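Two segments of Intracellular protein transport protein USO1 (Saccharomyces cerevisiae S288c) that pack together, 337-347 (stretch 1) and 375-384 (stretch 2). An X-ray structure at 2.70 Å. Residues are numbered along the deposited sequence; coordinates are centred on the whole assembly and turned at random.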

# COMPACT_ATOMS: atom_id res chain seq x y z
N VAL A 337 7.96 17.02 5.51
CA VAL A 337 7.68 15.62 5.06
C VAL A 337 6.84 15.65 3.78
O VAL A 337 7.25 14.98 2.82
CB VAL A 337 7.06 14.73 6.16
CG1 VAL A 337 6.91 13.31 5.65
CG2 VAL A 337 7.91 14.71 7.40
N LEU A 338 5.77 16.44 3.74
CA LEU A 338 4.87 16.55 2.56
C LEU A 338 5.66 16.94 1.33
O LEU A 338 5.45 16.34 0.24
CB LEU A 338 3.79 17.61 2.77
CG LEU A 338 2.79 17.70 1.60
CD1 LEU A 338 2.11 16.36 1.35
CD2 LEU A 338 1.74 18.79 1.86
N MET A 339 6.48 17.95 1.45
CA MET A 339 7.27 18.48 0.34
C MET A 339 8.26 17.38 -0.04
O MET A 339 8.55 17.20 -1.21
CB MET A 339 8.01 19.76 0.75
CG MET A 339 8.67 20.43 -0.42
SD MET A 339 7.36 21.05 -1.51
CE MET A 339 8.15 20.71 -3.10
N VAL A 340 8.84 16.71 0.93
CA VAL A 340 9.84 15.65 0.60
C VAL A 340 9.14 14.48 -0.12
O VAL A 340 9.73 13.98 -1.11
CB VAL A 340 10.61 15.20 1.84
CG1 VAL A 340 11.56 14.05 1.48
CG2 VAL A 340 11.40 16.36 2.40
N VAL A 341 7.98 14.01 0.35
CA VAL A 341 7.39 12.83 -0.36
C VAL A 341 6.92 13.24 -1.78
O VAL A 341 7.02 12.44 -2.66
CB VAL A 341 6.36 12.03 0.48
CG1 VAL A 341 6.64 12.05 1.96
CG2 VAL A 341 4.96 12.36 0.17
N LEU A 342 6.47 14.47 -2.00
CA LEU A 342 6.04 14.96 -3.34
C LEU A 342 7.24 15.11 -4.23
O LEU A 342 7.06 14.87 -5.42
CB LEU A 342 5.34 16.32 -3.25
CG LEU A 342 3.95 16.31 -2.62
CD1 LEU A 342 3.42 17.75 -2.52
CD2 LEU A 342 3.01 15.45 -3.43
N ARG A 343 8.42 15.44 -3.70
CA ARG A 343 9.68 15.37 -4.49
C ARG A 343 9.91 13.92 -4.93
O ARG A 343 10.30 13.76 -6.08
CB ARG A 343 10.89 15.91 -3.73
CG ARG A 343 10.97 17.42 -3.81
CD ARG A 343 12.25 17.94 -3.15
NE ARG A 343 11.97 19.25 -2.56
CZ ARG A 343 12.00 19.54 -1.27
NH1 ARG A 343 12.39 18.65 -0.37
NH2 ARG A 343 11.66 20.75 -0.87
N LEU A 344 9.73 12.94 -4.05
CA LEU A 344 9.93 11.51 -4.39
C LEU A 344 8.90 11.10 -5.47
O LEU A 344 9.26 10.28 -6.34
CB LEU A 344 9.79 10.65 -3.14
CG LEU A 344 10.93 10.78 -2.12
CD1 LEU A 344 10.61 9.97 -0.88
CD2 LEU A 344 12.27 10.31 -2.66
N ALA A 345 7.68 11.64 -5.40
CA ALA A 345 6.61 11.31 -6.38
C ALA A 345 7.06 11.81 -7.78
O ALA A 345 6.89 11.07 -8.70
CB ALA A 345 5.26 11.86 -5.93
N PHE A 346 7.70 12.98 -7.91
CA PHE A 346 7.84 13.76 -9.18
C PHE A 346 9.27 13.74 -9.73
O PHE A 346 9.48 13.98 -10.89
CB PHE A 346 7.34 15.20 -9.05
CG PHE A 346 5.89 15.26 -8.64
CD1 PHE A 346 4.92 14.55 -9.33
CD2 PHE A 346 5.48 16.04 -7.57
CE1 PHE A 346 3.59 14.58 -8.94
CE2 PHE A 346 4.14 16.07 -7.19
CZ PHE A 346 3.20 15.30 -7.85
N PHE A 347 10.25 13.44 -8.92
CA PHE A 347 11.66 13.55 -9.34
C PHE A 347 11.88 12.51 -10.42
O PHE A 347 11.21 11.41 -10.39
CB PHE A 347 12.54 13.29 -8.12
CG PHE A 347 14.03 13.50 -8.26
CD1 PHE A 347 14.56 14.77 -8.46
CD2 PHE A 347 14.91 12.45 -8.04
CE1 PHE A 347 15.94 14.96 -8.54
CE2 PHE A 347 16.29 12.63 -8.12
CZ PHE A 347 16.80 13.89 -8.36
N GLU A 375 -2.75 24.09 1.81
CA GLU A 375 -1.28 24.26 1.71
C GLU A 375 -0.82 23.62 0.40
O GLU A 375 0.02 24.24 -0.33
CB GLU A 375 -0.63 23.70 2.96
CG GLU A 375 -0.67 24.70 4.08
CD GLU A 375 0.25 25.89 3.83
OE1 GLU A 375 -0.25 27.02 3.51
OE2 GLU A 375 1.48 25.69 3.95
N PHE A 376 -1.40 22.44 0.13
CA PHE A 376 -1.18 21.63 -1.09
C PHE A 376 -1.37 22.47 -2.35
O PHE A 376 -0.53 22.47 -3.26
CB PHE A 376 -2.11 20.42 -1.09
CG PHE A 376 -1.63 19.34 -2.03
CD1 PHE A 376 -0.57 18.53 -1.67
CD2 PHE A 376 -2.23 19.19 -3.27
CE1 PHE A 376 -0.12 17.56 -2.54
CE2 PHE A 376 -1.76 18.25 -4.16
CZ PHE A 376 -0.71 17.43 -3.80
N SER A 377 -2.46 23.21 -2.41
CA SER A 377 -2.82 24.05 -3.58
C SER A 377 -1.75 25.10 -3.87
O SER A 377 -1.84 25.66 -4.91
CB SER A 377 -4.10 24.74 -3.40
OG SER A 377 -3.93 25.66 -2.35
N LYS A 378 -0.79 25.35 -2.98
CA LYS A 378 0.25 26.41 -3.13
C LYS A 378 1.61 25.80 -3.44
O LYS A 378 2.59 26.55 -3.73
CB LYS A 378 0.33 27.27 -1.88
CG LYS A 378 -1.03 27.75 -1.38
CD LYS A 378 -0.92 28.91 -0.44
CE LYS A 378 -0.42 28.53 0.93
NZ LYS A 378 -0.83 29.54 1.92
N ILE A 379 1.69 24.47 -3.45
CA ILE A 379 2.98 23.80 -3.73
C ILE A 379 3.26 23.80 -5.24
O ILE A 379 2.38 23.43 -6.08
CB ILE A 379 2.98 22.41 -3.13
CG1 ILE A 379 2.64 22.48 -1.65
CG2 ILE A 379 4.30 21.75 -3.45
CD1 ILE A 379 2.54 21.15 -0.97
N ASP A 380 4.49 24.20 -5.57
CA ASP A 380 5.06 24.29 -6.93
C ASP A 380 6.29 23.38 -6.99
O ASP A 380 7.00 23.23 -5.98
CB ASP A 380 5.42 25.73 -7.29
CG ASP A 380 4.23 26.67 -7.43
OD1 ASP A 380 3.18 26.24 -8.03
OD2 ASP A 380 4.34 27.85 -6.95
N VAL A 381 6.58 22.78 -8.13
CA VAL A 381 7.79 21.94 -8.20
C VAL A 381 8.69 22.49 -9.30
O VAL A 381 8.23 22.97 -10.33
CB VAL A 381 7.44 20.44 -8.28
CG1 VAL A 381 6.10 20.20 -8.93
CG2 VAL A 381 8.52 19.59 -8.93
N PRO A 382 9.99 22.61 -9.01
CA PRO A 382 10.98 23.15 -9.95
C PRO A 382 11.07 22.22 -11.17
O PRO A 382 11.09 21.00 -10.97
CB PRO A 382 12.27 23.12 -9.11
CG PRO A 382 12.02 21.94 -8.18
CD PRO A 382 10.60 22.20 -7.74
N TYR A 383 11.10 22.79 -12.37
CA TYR A 383 11.38 22.07 -13.63
C TYR A 383 12.55 22.78 -14.35
O TYR A 383 12.84 23.96 -14.05
CB TYR A 383 10.09 21.92 -14.44
CG TYR A 383 9.36 20.69 -13.99
CD1 TYR A 383 8.49 20.73 -12.91
CD2 TYR A 383 9.63 19.46 -14.54
CE1 TYR A 383 7.84 19.59 -12.46
CE2 TYR A 383 8.99 18.30 -14.12
CZ TYR A 383 8.08 18.37 -13.07
OH TYR A 383 7.43 17.26 -12.60
N PHE A 384 13.25 22.03 -15.21
CA PHE A 384 14.41 22.53 -16.03
C PHE A 384 14.02 22.73 -17.55
O PHE A 384 13.35 21.85 -18.20
CB PHE A 384 15.68 21.70 -15.72
CG PHE A 384 16.88 22.15 -16.51
CD1 PHE A 384 17.48 23.34 -16.17
CD2 PHE A 384 17.34 21.44 -17.62
CE1 PHE A 384 18.57 23.81 -16.89
CE2 PHE A 384 18.43 21.91 -18.34
CZ PHE A 384 19.04 23.10 -17.97

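A helix can hold a neighbouring segment without a single polar bond, provided that its side chains recur at the spacing of its turns. The two stretches of USO1 considered here illustrate the principle. No hydrogen bond joins them; about 400 Å² of surface, both sides summed, is buried mostly by apolar residues. The helical residues Leu338, Met339, Leu342 and Phe346 supply one side. A spacing of four positions brings Leu338, Leu342 and Phe346 onto one flank, with Met339 beside them; each of the three has its CA-to-CB bond directed toward the second stretch, while Val337, Val340, Val341, Leu344 and Ala345 lie out of its reach.

Ile379 covers the most surface and touches three residues of the helix, Leu338, Met339 and Leu342. It closes a type I turn that begins at Phe376, with its backbone N hydrogen-bonded to Phe376 O at 3.0 Å, and it immediately precedes the strand 380-384. The turn thus brings two bulky apolar residues to the same part of the helix. The CA-to-CB bond of Ile379 points toward the helix, and with chi1 in m and chi2 in t its CD1 lies 3.8 Å from Leu338 CD2 and also 3.8 Å from Leu342 CD1, so that one methyl group touches leucines a turn apart. Its other branch is used as well: CG2 packs 3.7 Å from Met339 SD. A beta-branched side chain suits this place because its two arms broaden the contact, CD1 touching both leucines and CG2 reaching Met339 while also staying near Leu342.

Met339 shows what a flexible side chain contributes. Its CA-to-CB bond points sideways, yet the end of the chain comes nearer, carrying the sulfur to Ile379 and placing CE 4.0 Å from Asp380 O. The latter is a simple packing contact with the backbone; the CA-to-CB bond of Asp380 itself points away from the helix, in keeping with a charged residue at an apolar contact.

Phe376 fills the space beside Ile379. Its CA-to-CB bond is also sideways, but the ring reaches back to the helix, where CE1 lies 3.5 Å from Leu342 CD1 and CD1 lies 4.2 Å from Leu338 CD2. The Leu338 methyl sits at the ring edge, near its plane. Both leucines therefore touch Phe376 and Ile379 alike, and all three of Leu338, Leu342 and Phe376 are buried in the assembly.

Farther along, Phe346 covers the most surface on the helical side. Here the strand has taken over from the turn. The ring, with chi1 in m, approaches Val381, whose CB is directed toward the helix; the closest pair, Phe346 CD2 and Val381 CG1, is 4.4 Å apart, a looser fit than around Ile379. Tyr383, two residues on, brings its OH to 4.1 Å from Phe346 CB. Helix and strand axes run at 40° and come no closer than 10.2 Å, a separation that large side chains such as Phe346 help to fill.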